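Local coordinates for HhaI Restriction Endonuclease (Haemophilus parahaemolyticus, PDB 6UKF) that recognises the DNA sequence GCGC and cuts it as a restriction endonuclease, at a contact of chain A with DNA. Sequence-based numbering; all coordinates share one arbitrary frame.

Gly160 belongs to all three contacts, which line one stretch of DNA; Ser159 is shared by contact 1 and contact 3, and Leu222 by contact 2 and contact 3. The C-alpha centres of contact 1 and contact 2 lie about 13 Å apart, with contact 3 about 8 Å from contact 1 and 6 Å from contact 2. Contact 1 mostly grips chain B, whereas contacts 2 and 3 hold chain C. The loop after beta-strand 148-156 reads bases of both DNA strands in the major groove and binds phosphates through Lys158 and Ser161, joined by residues of other beta-strands and loops.

Contact 1: a contact of chain A with DNA. Residues 58, 157, 159-160, 225, 227. With nucleotides of chain B; nucleotides of chain C.
Ser159 and Gly160 read the guanine of DG6 of chain B from the major groove. Ser159 OG donates to the base nitrogen N7 of DG6 at 2.8 Å; with OG anti to the carbonyl carbon (chi1 -67°) the hydroxyl points at the Hoogsteen edge. The backbone N of Gly160 donates to the keto oxygen O6 of the same DG6, also at 2.8 Å. The main-chain N-H can only donate, calling for an acceptor at O6; N7 beside O6 is the guanine pattern. CB of Ser159 rests 3.8 Å from C8 of DA5.

At the phosphates, Thr225 OG1 donates to OP2 of DA5 at 2.6 Å. Asn227 ND2 reaches OP2 of DG6 at 2.7 Å in an almost straight bond, 175° at the hydrogen and 3° out of the amide plane. The same amide nitrogen also meets a water held by OP1 of DA5, linking the two phosphates. Val58 CG2 adds an apolar touch 3.8 Å from the sugar C3' of DG6.

A second water bridges O and NZ of Lys157 to the exocyclic N4 of DC7, which also donates to O6 of DG7 of chain C. Bent at chi3 and chi4, Lys157 brings NZ above the cytosine plane, just beyond its rim, 3.3 Å from C5 of DC7.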
loop_
_atom_site.group_PDB
_atom_site.type_symbol
_atom_site.label_atom_id
_atom_site.label_comp_id
_atom_site.label_asym_id
_atom_site.label_seq_id
_atom_site.Cartn_x
_atom_site.Cartn_y
_atom_site.Cartn_z
ATOM N N VAL A 58 4.282 6.494 9.780
ATOM C CA VAL A 58 3.660 7.712 10.289
ATOM C C VAL A 58 4.637 8.455 11.189
ATOM O O VAL A 58 5.311 7.857 12.037
ATOM C CB VAL A 58 2.351 7.380 11.029
ATOM C CG1 VAL A 58 1.802 8.612 11.731
ATOM C CG2 VAL A 58 1.326 6.820 10.055
ATOM N N LYS A 157 -2.325 11.153 4.791
ATOM C CA LYS A 157 -3.090 10.096 4.135
ATOM C C LYS A 157 -4.178 9.641 5.100
ATOM O O LYS A 157 -3.904 8.949 6.086
ATOM C CB LYS A 157 -2.222 8.936 3.661
ATOM C CG LYS A 157 -3.030 7.888 2.898
ATOM C CD LYS A 157 -2.171 7.001 2.000
ATOM C CE LYS A 157 -1.114 6.222 2.773
ATOM N NZ LYS A 157 -1.689 5.217 3.709
ATOM N N SER A 159 -6.939 7.704 6.975
ATOM C CA SER A 159 -7.062 6.278 7.229
ATOM C C SER A 159 -8.262 5.710 6.474
ATOM O O SER A 159 -9.081 6.435 5.903
ATOM C CB SER A 159 -7.166 6.005 8.729
ATOM O OG SER A 159 -5.952 6.327 9.390
ATOM N N GLY A 160 -8.357 4.380 6.474
ATOM C CA GLY A 160 -9.301 3.687 5.628
ATOM C C GLY A 160 -10.673 3.523 6.252
ATOM O O GLY A 160 -10.957 3.963 7.363
ATOM N N THR A 225 -9.571 9.922 10.746
ATOM C CA THR A 225 -8.160 10.033 11.099
ATOM C C THR A 225 -7.380 10.543 9.892
ATOM O O THR A 225 -7.454 9.958 8.805
ATOM C CB THR A 225 -7.619 8.671 11.541
ATOM O OG1 THR A 225 -8.398 8.172 12.637
ATOM C CG2 THR A 225 -6.164 8.788 11.963
ATOM N N ASN A 227 -3.770 11.486 9.789
ATOM C CA ASN A 227 -2.364 11.614 10.136
ATOM C C ASN A 227 -1.495 11.603 8.878
ATOM O O ASN A 227 -1.948 11.284 7.776
ATOM C CB ASN A 227 -1.951 10.513 11.114
ATOM C CG ASN A 227 -2.567 10.703 12.490
ATOM O OD1 ASN A 227 -2.951 11.814 12.858
ATOM N ND2 ASN A 227 -2.663 9.622 13.257
ATOM P P DA B 4 -13.323 6.325 15.600
ATOM O OP1 DA B 4 -13.870 7.652 15.963
ATOM O OP2 DA B 4 -13.546 5.802 14.234
ATOM O "O5'" DA B 4 -11.755 6.304 15.905
ATOM C "C5'" DA B 4 -11.299 5.972 17.220
ATOM C "C4'" DA B 4 -9.797 5.791 17.236
ATOM O "O4'" DA B 4 -9.458 4.423 16.883
ATOM C "C3'" DA B 4 -9.051 6.677 16.248
ATOM O "O3'" DA B 4 -7.843 7.117 16.832
ATOM C "C2'" DA B 4 -8.855 5.770 15.030
ATOM C "C1'" DA B 4 -8.744 4.383 15.652
ATOM N N9 DA B 4 -9.308 3.295 14.846
ATOM C C8 DA B 4 -10.486 3.298 14.151
ATOM N N7 DA B 4 -10.748 2.164 13.539
ATOM C C5 DA B 4 -9.669 1.358 13.861
ATOM C C6 DA B 4 -9.338 0.029 13.523
ATOM N N6 DA B 4 -10.102 -0.750 12.747
ATOM N N1 DA B 4 -8.185 -0.471 14.012
ATOM C C2 DA B 4 -7.421 0.307 14.785
ATOM N N3 DA B 4 -7.624 1.564 15.171
ATOM C C4 DA B 4 -8.776 2.037 14.670
ATOM P P DA B 5 -6.902 8.158 16.063
ATOM O OP1 DA B 5 -6.135 8.887 17.097
ATOM O OP2 DA B 5 -7.714 8.905 15.077
ATOM O "O5'" DA B 5 -5.891 7.206 15.290
ATOM C "C5'" DA B 5 -5.125 6.285 16.033
ATOM C "C4'" DA B 5 -4.478 5.271 15.126
ATOM O "O4'" DA B 5 -5.480 4.460 14.497
ATOM C "C3'" DA B 5 -3.656 5.865 13.976
ATOM O "O3'" DA B 5 -2.292 5.643 14.258
ATOM C "C2'" DA B 5 -4.144 5.140 12.712
ATOM C "C1'" DA B 5 -4.955 3.985 13.279
ATOM N N9 DA B 5 -6.068 3.529 12.473
ATOM C C8 DA B 5 -7.162 4.247 12.088
ATOM N N7 DA B 5 -8.029 3.551 11.390
ATOM C C5 DA B 5 -7.470 2.285 11.334
ATOM C C6 DA B 5 -7.898 1.084 10.736
ATOM N N6 DA B 5 -9.044 0.967 10.057
ATOM N N1 DA B 5 -7.104 0.002 10.872
ATOM C C2 DA B 5 -5.961 0.122 11.555
ATOM N N3 DA B 5 -5.455 1.194 12.160
ATOM C C4 DA B 5 -6.267 2.251 12.009
ATOM P P DG B 6 -1.140 6.209 13.304
ATOM O OP1 DG B 6 0.016 6.474 14.186
ATOM O OP2 DG B 6 -1.672 7.291 12.446
ATOM O "O5'" DG B 6 -0.793 4.963 12.378
ATOM C "C5'" DG B 6 -0.357 3.758 12.976
ATOM C "C4'" DG B 6 -0.161 2.687 11.930
ATOM O "O4'" DG B 6 -1.454 2.288 11.397
ATOM C "C3'" DG B 6 0.685 3.097 10.720
ATOM O "O3'" DG B 6 1.572 2.036 10.417
ATOM C "C2'" DG B 6 -0.344 3.355 9.625
ATOM C "C1'" DG B 6 -1.424 2.343 9.977
ATOM N N9 DG B 6 -2.765 2.667 9.513
ATOM C C8 DG B 6 -3.404 3.881 9.575
ATOM N N7 DG B 6 -4.619 3.850 9.096
ATOM C C5 DG B 6 -4.798 2.526 8.702
ATOM C C6 DG B 6 -5.915 1.885 8.107
ATOM O O6 DG B 6 -7.011 2.374 7.805
ATOM N N1 DG B 6 -5.669 0.536 7.867
ATOM C C2 DG B 6 -4.496 -0.113 8.165
ATOM N N2 DG B 6 -4.442 -1.417 7.860
ATOM N N3 DG B 6 -3.447 0.473 8.719
ATOM C C4 DG B 6 -3.668 1.788 8.959
ATOM P P DC B 7 2.707 2.179 9.295
ATOM O OP1 DC B 7 3.890 1.486 9.857
ATOM O OP2 DC B 7 2.805 3.572 8.821
ATOM O "O5'" DC B 7 2.142 1.284 8.099
ATOM C "C5'" DC B 7 2.018 -0.113 8.307
ATOM C "C4'" DC B 7 1.420 -0.798 7.098
ATOM O "O4'" DC B 7 0.014 -0.454 6.994
ATOM C "C3'" DC B 7 2.057 -0.420 5.753
ATOM O "O3'" DC B 7 2.318 -1.612 5.015
ATOM C "C2'" DC B 7 1.016 0.469 5.091
ATOM C "C1'" DC B 7 -0.283 -0.094 5.668
ATOM N N1 DC B 7 -1.405 0.868 5.666
ATOM C C2 DC B 7 -2.639 0.491 5.124
ATOM O O2 DC B 7 -2.779 -0.656 4.671
ATOM N N3 DC B 7 -3.648 1.396 5.112
ATOM C C4 DC B 7 -3.454 2.620 5.611
ATOM N N4 DC B 7 -4.475 3.482 5.575
ATOM C C5 DC B 7 -2.207 3.016 6.169
ATOM C C6 DC B 7 -1.223 2.116 6.176
ATOM P P DG C 7 -13.870 1.416 0.185
ATOM O OP1 DG C 7 -14.798 0.911 -0.850
ATOM O OP2 DG C 7 -14.397 1.800 1.510
ATOM O "O5'" DG C 7 -12.718 0.320 0.393
ATOM C "C5'" DG C 7 -12.163 -0.345 -0.741
ATOM C "C4'" DG C 7 -11.437 -1.619 -0.348
ATOM O "O4'" DG C 7 -10.141 -1.291 0.233
ATOM C "C3'" DG C 7 -12.126 -2.494 0.696
ATOM O "O3'" DG C 7 -11.802 -3.870 0.442
ATOM C "C2'" DG C 7 -11.562 -1.963 2.011
ATOM C "C1'" DG C 7 -10.133 -1.596 1.625
ATOM N N9 DG C 7 -9.596 -0.432 2.317
ATOM C C8 DG C 7 -10.238 0.757 2.555
ATOM N N7 DG C 7 -9.496 1.633 3.171
ATOM C C5 DG C 7 -8.277 0.989 3.335
ATOM C C6 DG C 7 -7.080 1.442 3.937
ATOM O O6 DG C 7 -6.851 2.540 4.457
ATOM N N1 DG C 7 -6.082 0.472 3.894
ATOM C C2 DG C 7 -6.225 -0.776 3.340
ATOM N N2 DG C 7 -5.152 -1.577 3.394
ATOM N N3 DG C 7 -7.339 -1.212 2.773
ATOM C C4 DG C 7 -8.320 -0.280 2.807
HETATM O O HOH W 1 -3.272 6.180 5.903
HETATM O O HOH W 2 -3.371 9.769 16.242
#

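Contact 2: a contact of chain A with DNA. Residues 160-161, 209, 211, 220, 222. With nucleotides of chain C.
The phosphate of DG7 of chain C is held at both non-bridging oxygens by Ser161, Lys211 and Lys220. Ser161 OG donates to OP2 of DG7 at a short 2.5 Å, set between the backbone N and the carbonyl carbon (chi1 62°). Two lysines converge on the other oxygen: Lys211 NZ forms a salt bridge to OP1 of DG7 at 2.9 Å, and Lys220 NZ another to the same OP1 at 2.8 Å. The pair would be expected to offset much of the phosphate's charge. The Lys220 chain, bent at chi2 (93°) and chi4, runs alongside the phosphate with CG 3.3 Å from OP2 of DG7. Leu209 CD2 presses on the sugar of DC6 at C3', 3.6 Å away. Ser161 O accepts from N4 of DC8 at 2.9 Å, the donor lying in the carbonyl plane on a lone pair, as expected for a cytosine amino group. Gly160 CA packs 3.6 Å from C6 of DG7 and equally near C5 of DC6.

Further out, Lys220 NZ binds a water that reaches OP2 of DC8.

Leu209 and Lys211, two apart on strand 207-212, turn the same face to the backbone; Lys220 lies near the end of strand 217-221 beside it, so a beta-hairpin faces the DNA, while Ser161 precedes strand 162-163.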
loop_
_atom_site.group_PDB
_atom_site.type_symbol
_atom_site.label_atom_id
_atom_site.label_comp_id
_atom_site.label_asym_id
_atom_site.label_seq_id
_atom_site.Cartn_x
_atom_site.Cartn_y
_atom_site.Cartn_z
ATOM N N GLY A 160 -8.357 4.380 6.474
ATOM C CA GLY A 160 -9.301 3.687 5.628
ATOM C C GLY A 160 -10.673 3.523 6.252
ATOM O O GLY A 160 -10.957 3.963 7.363
ATOM N N SER A 161 -11.533 2.841 5.505
ATOM C CA SER A 161 -12.931 2.697 5.858
ATOM C C SER A 161 -13.142 1.435 6.689
ATOM O O SER A 161 -12.222 0.651 6.932
ATOM C CB SER A 161 -13.767 2.627 4.583
ATOM O OG SER A 161 -13.402 1.489 3.818
ATOM N N LEU A 209 -20.090 5.616 2.623
ATOM C CA LEU A 209 -19.796 5.443 1.208
ATOM C C LEU A 209 -20.514 4.191 0.735
ATOM O O LEU A 209 -20.462 3.155 1.405
ATOM C CB LEU A 209 -18.289 5.301 0.973
ATOM C CG LEU A 209 -17.843 5.019 -0.464
ATOM C CD1 LEU A 209 -18.183 6.179 -1.384
ATOM C CD2 LEU A 209 -16.352 4.723 -0.497
ATOM N N LYS A 211 -21.121 1.379 -2.298
ATOM C CA LYS A 211 -20.461 0.735 -3.424
ATOM C C LYS A 211 -21.293 -0.452 -3.878
ATOM O O LYS A 211 -21.804 -1.221 -3.056
ATOM C CB LYS A 211 -19.062 0.230 -3.047
ATOM C CG LYS A 211 -18.132 1.291 -2.478
ATOM C CD LYS A 211 -17.607 2.231 -3.558
ATOM C CE LYS A 211 -16.304 1.723 -4.170
ATOM N NZ LYS A 211 -15.102 2.146 -3.409
ATOM N N LYS A 220 -19.894 1.455 3.554
ATOM C CA LYS A 220 -18.687 1.633 4.339
ATOM C C LYS A 220 -18.800 2.907 5.161
ATOM O O LYS A 220 -19.492 3.856 4.780
ATOM C CB LYS A 220 -17.443 1.716 3.445
ATOM C CG LYS A 220 -17.236 0.499 2.560
ATOM C CD LYS A 220 -17.865 0.692 1.190
ATOM C CE LYS A 220 -17.900 -0.610 0.409
ATOM N NZ LYS A 220 -16.542 -1.113 0.067
ATOM N N LEU A 222 -16.450 5.860 6.530
ATOM C CA LEU A 222 -15.138 6.429 6.271
ATOM C C LEU A 222 -14.499 6.905 7.573
ATOM O O LEU A 222 -15.171 7.147 8.580
ATOM C CB LEU A 222 -15.248 7.572 5.265
ATOM C CG LEU A 222 -15.936 7.193 3.949
ATOM C CD1 LEU A 222 -15.962 8.366 2.975
ATOM C CD2 LEU A 222 -15.273 5.982 3.303
ATOM P P DC C 6 -12.008 8.121 1.414
ATOM O OP1 DC C 6 -12.628 9.161 0.565
ATOM O OP2 DC C 6 -12.139 8.216 2.884
ATOM O "O5'" DC C 6 -12.563 6.685 0.985
ATOM C "C5'" DC C 6 -12.698 6.363 -0.394
ATOM C "C4'" DC C 6 -12.306 4.927 -0.673
ATOM O "O4'" DC C 6 -10.859 4.777 -0.545
ATOM C "C3'" DC C 6 -12.896 3.872 0.265
ATOM O "O3'" DC C 6 -13.108 2.668 -0.466
ATOM C "C2'" DC C 6 -11.816 3.738 1.332
ATOM C "C1'" DC C 6 -10.566 3.817 0.466
ATOM N N1 DC C 6 -9.317 4.235 1.156
ATOM C C2 DC C 6 -8.116 3.659 0.753
ATOM O O2 DC C 6 -8.133 2.817 -0.151
ATOM N N3 DC C 6 -6.967 4.032 1.367
ATOM C C4 DC C 6 -6.993 4.948 2.334
ATOM N N4 DC C 6 -5.832 5.285 2.905
ATOM C C5 DC C 6 -8.211 5.559 2.755
ATOM C C6 DC C 6 -9.340 5.178 2.141
ATOM P P DG C 7 -13.870 1.416 0.185
ATOM O OP1 DG C 7 -14.798 0.911 -0.850
ATOM O OP2 DG C 7 -14.397 1.800 1.510
ATOM O "O5'" DG C 7 -12.718 0.320 0.393
ATOM C "C5'" DG C 7 -12.163 -0.345 -0.741
ATOM C "C4'" DG C 7 -11.437 -1.619 -0.348
ATOM O "O4'" DG C 7 -10.141 -1.291 0.233
ATOM C "C3'" DG C 7 -12.126 -2.494 0.696
ATOM O "O3'" DG C 7 -11.802 -3.870 0.442
ATOM C "C2'" DG C 7 -11.562 -1.963 2.011
ATOM C "C1'" DG C 7 -10.133 -1.596 1.625
ATOM N N9 DG C 7 -9.596 -0.432 2.317
ATOM C C8 DG C 7 -10.238 0.757 2.555
ATOM N N7 DG C 7 -9.496 1.633 3.171
ATOM C C5 DG C 7 -8.277 0.989 3.335
ATOM C C6 DG C 7 -7.080 1.442 3.937
ATOM O O6 DG C 7 -6.851 2.540 4.457
ATOM N N1 DG C 7 -6.082 0.472 3.894
ATOM C C2 DG C 7 -6.225 -0.776 3.340
ATOM N N2 DG C 7 -5.152 -1.577 3.394
ATOM N N3 DG C 7 -7.339 -1.212 2.773
ATOM C C4 DG C 7 -8.320 -0.280 2.807
ATOM P P DC C 8 -12.272 -5.036 1.441
ATOM O OP1 DC C 8 -12.404 -6.286 0.659
ATOM O OP2 DC C 8 -13.441 -4.533 2.194
ATOM O "O5'" DC C 8 -11.037 -5.204 2.448
ATOM C "C5'" DC C 8 -9.786 -5.724 1.981
ATOM C "C4'" DC C 8 -8.740 -5.651 3.075
ATOM O "O4'" DC C 8 -8.523 -4.273 3.425
ATOM C "C3'" DC C 8 -9.134 -6.324 4.380
ATOM O "O3'" DC C 8 -8.605 -7.643 4.447
ATOM C "C2'" DC C 8 -8.555 -5.426 5.481
ATOM C "C1'" DC C 8 -7.999 -4.221 4.724
ATOM N N1 DC C 8 -8.379 -2.935 5.338
ATOM C C2 DC C 8 -7.441 -2.231 6.087
ATOM O O2 DC C 8 -6.307 -2.698 6.216
ATOM N N3 DC C 8 -7.799 -1.050 6.643
ATOM C C4 DC C 8 -9.037 -0.586 6.482
ATOM N N4 DC C 8 -9.346 0.581 7.053
ATOM C C5 DC C 8 -10.013 -1.298 5.726
ATOM C C6 DC C 8 -9.645 -2.459 5.179
HETATM O O HOH W 3 -15.192 -2.561 2.366
#

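Contact 3: a contact of chain A with DNA. Residues 158-160, 200, 222. With nucleotides of chain C.
The loop that follows strand 148-156 passes through the major groove at DC6 of chain C, with Lys158 and Ser159 touching this nucleotide, while Arg200 of strand 199-202 approaches its phosphate from outside. The Lys158 backbone O accepts from N4 of the cytosine of DC6 at 2.9 Å, the amino group lying nearly along the C=O axis. The side chain, with CG anti to the backbone N (chi1 -173°) and extended beyond it, stretches past the sugar of DG5 and delivers NZ to OP2 of DC6, 2.7 Å away, in a salt bridge.

Arg200 takes the other oxygen: its NH1 and NH2 both donate to OP1 of DC6, each at 3.0 Å, so the guanidinium grips one atom end-on, with OP1 5° out of its plane. Beside these charged groups, CD2 of Leu222 packs 3.6 Å from O5' of DC6.

One water joins Ser159 O to OP2 of DC6; another bridges the backbone N of Lys158 to OP2 of DG5. Ser159 O lies 3.4 Å from C5 of DC6, tilted out of the ring plane.

The site contributes to reading a cytosine of GCGC through a main-chain acceptor, pins its phosphate by paired charges, and so likely holds the loop against the DNA.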
loop_
_atom_site.group_PDB
_atom_site.type_symbol
_atom_site.label_atom_id
_atom_site.label_comp_id
_atom_site.label_asym_id
_atom_site.label_seq_id
_atom_site.Cartn_x
_atom_site.Cartn_y
_atom_site.Cartn_z
ATOM N N LYS A 158 -5.405 10.063 4.815
ATOM C CA LYS A 158 -6.560 9.661 5.600
ATOM C C LYS A 158 -6.576 8.149 5.774
ATOM O O LYS A 158 -6.268 7.399 4.846
ATOM C CB LYS A 158 -7.814 10.108 4.848
ATOM C CG LYS A 158 -9.111 9.929 5.592
ATOM C CD LYS A 158 -10.266 10.284 4.676
ATOM C CE LYS A 158 -11.604 10.168 5.373
ATOM N NZ LYS A 158 -12.724 10.415 4.423
ATOM N N SER A 159 -6.939 7.704 6.975
ATOM C CA SER A 159 -7.062 6.278 7.229
ATOM C C SER A 159 -8.262 5.710 6.474
ATOM O O SER A 159 -9.081 6.435 5.903
ATOM C CB SER A 159 -7.166 6.005 8.729
ATOM O OG SER A 159 -5.952 6.327 9.390
ATOM N N GLY A 160 -8.357 4.380 6.474
ATOM C CA GLY A 160 -9.301 3.687 5.628
ATOM C C GLY A 160 -10.673 3.523 6.252
ATOM O O GLY A 160 -10.957 3.963 7.363
ATOM N N ARG A 200 -21.751 9.217 -1.520
ATOM C CA ARG A 200 -21.338 9.585 -0.175
ATOM C C ARG A 200 -22.479 10.325 0.510
ATOM O O ARG A 200 -23.023 11.285 -0.045
ATOM C CB ARG A 200 -20.098 10.481 -0.224
ATOM C CG ARG A 200 -18.839 9.777 -0.716
ATOM C CD ARG A 200 -17.834 10.759 -1.298
ATOM N NE ARG A 200 -16.660 10.079 -1.841
ATOM C CZ ARG A 200 -15.574 9.766 -1.139
ATOM N NH1 ARG A 200 -15.490 10.070 0.149
ATOM N NH2 ARG A 200 -14.565 9.143 -1.732
ATOM N N LEU A 222 -16.450 5.860 6.530
ATOM C CA LEU A 222 -15.138 6.429 6.271
ATOM C C LEU A 222 -14.499 6.905 7.573
ATOM O O LEU A 222 -15.171 7.147 8.580
ATOM C CB LEU A 222 -15.248 7.572 5.265
ATOM C CG LEU A 222 -15.936 7.193 3.949
ATOM C CD1 LEU A 222 -15.962 8.366 2.975
ATOM C CD2 LEU A 222 -15.273 5.982 3.303
ATOM P P DG C 5 -8.303 13.216 0.268
ATOM O OP1 DG C 5 -9.608 13.863 0.531
ATOM O OP2 DG C 5 -7.165 13.490 1.171
ATOM O "O5'" DG C 5 -8.574 11.656 0.202
ATOM C "C5'" DG C 5 -9.544 11.142 -0.693
ATOM C "C4'" DG C 5 -9.601 9.647 -0.552
ATOM O "O4'" DG C 5 -8.385 9.067 -1.108
ATOM C "C3'" DG C 5 -9.658 9.174 0.904
ATOM O "O3'" DG C 5 -10.453 8.020 1.024
ATOM C "C2'" DG C 5 -8.187 8.883 1.199
ATOM C "C1'" DG C 5 -7.789 8.244 -0.129
ATOM N N9 DG C 5 -6.369 8.134 -0.356
ATOM C C8 DG C 5 -5.394 9.073 -0.136
ATOM N N7 DG C 5 -4.194 8.644 -0.427
ATOM C C5 DG C 5 -4.398 7.337 -0.864
ATOM C C6 DG C 5 -3.473 6.357 -1.312
ATOM O O6 DG C 5 -2.243 6.448 -1.414
ATOM N N1 DG C 5 -4.110 5.167 -1.652
ATOM C C2 DG C 5 -5.461 4.946 -1.569
ATOM N N2 DG C 5 -5.890 3.733 -1.941
ATOM N N3 DG C 5 -6.332 5.850 -1.156
ATOM C C4 DG C 5 -5.730 7.015 -0.819
ATOM P P DC C 6 -12.008 8.121 1.414
ATOM O OP1 DC C 6 -12.628 9.161 0.565
ATOM O OP2 DC C 6 -12.139 8.216 2.884
ATOM O "O5'" DC C 6 -12.563 6.685 0.985
ATOM C "C5'" DC C 6 -12.698 6.363 -0.394
ATOM C "C4'" DC C 6 -12.306 4.927 -0.673
ATOM O "O4'" DC C 6 -10.859 4.777 -0.545
ATOM C "C3'" DC C 6 -12.896 3.872 0.265
ATOM O "O3'" DC C 6 -13.108 2.668 -0.466
ATOM C "C2'" DC C 6 -11.816 3.738 1.332
ATOM C "C1'" DC C 6 -10.566 3.817 0.466
ATOM N N1 DC C 6 -9.317 4.235 1.156
ATOM C C2 DC C 6 -8.116 3.659 0.753
ATOM O O2 DC C 6 -8.133 2.817 -0.151
ATOM N N3 DC C 6 -6.967 4.032 1.367
ATOM C C4 DC C 6 -6.993 4.948 2.334
ATOM N N4 DC C 6 -5.832 5.285 2.905
ATOM C C5 DC C 6 -8.211 5.559 2.755
ATOM C C6 DC C 6 -9.340 5.178 2.141
HETATM O O HOH W 4 -11.758 6.471 5.034
HETATM O O HOH W 5 -5.479 11.662 2.293
#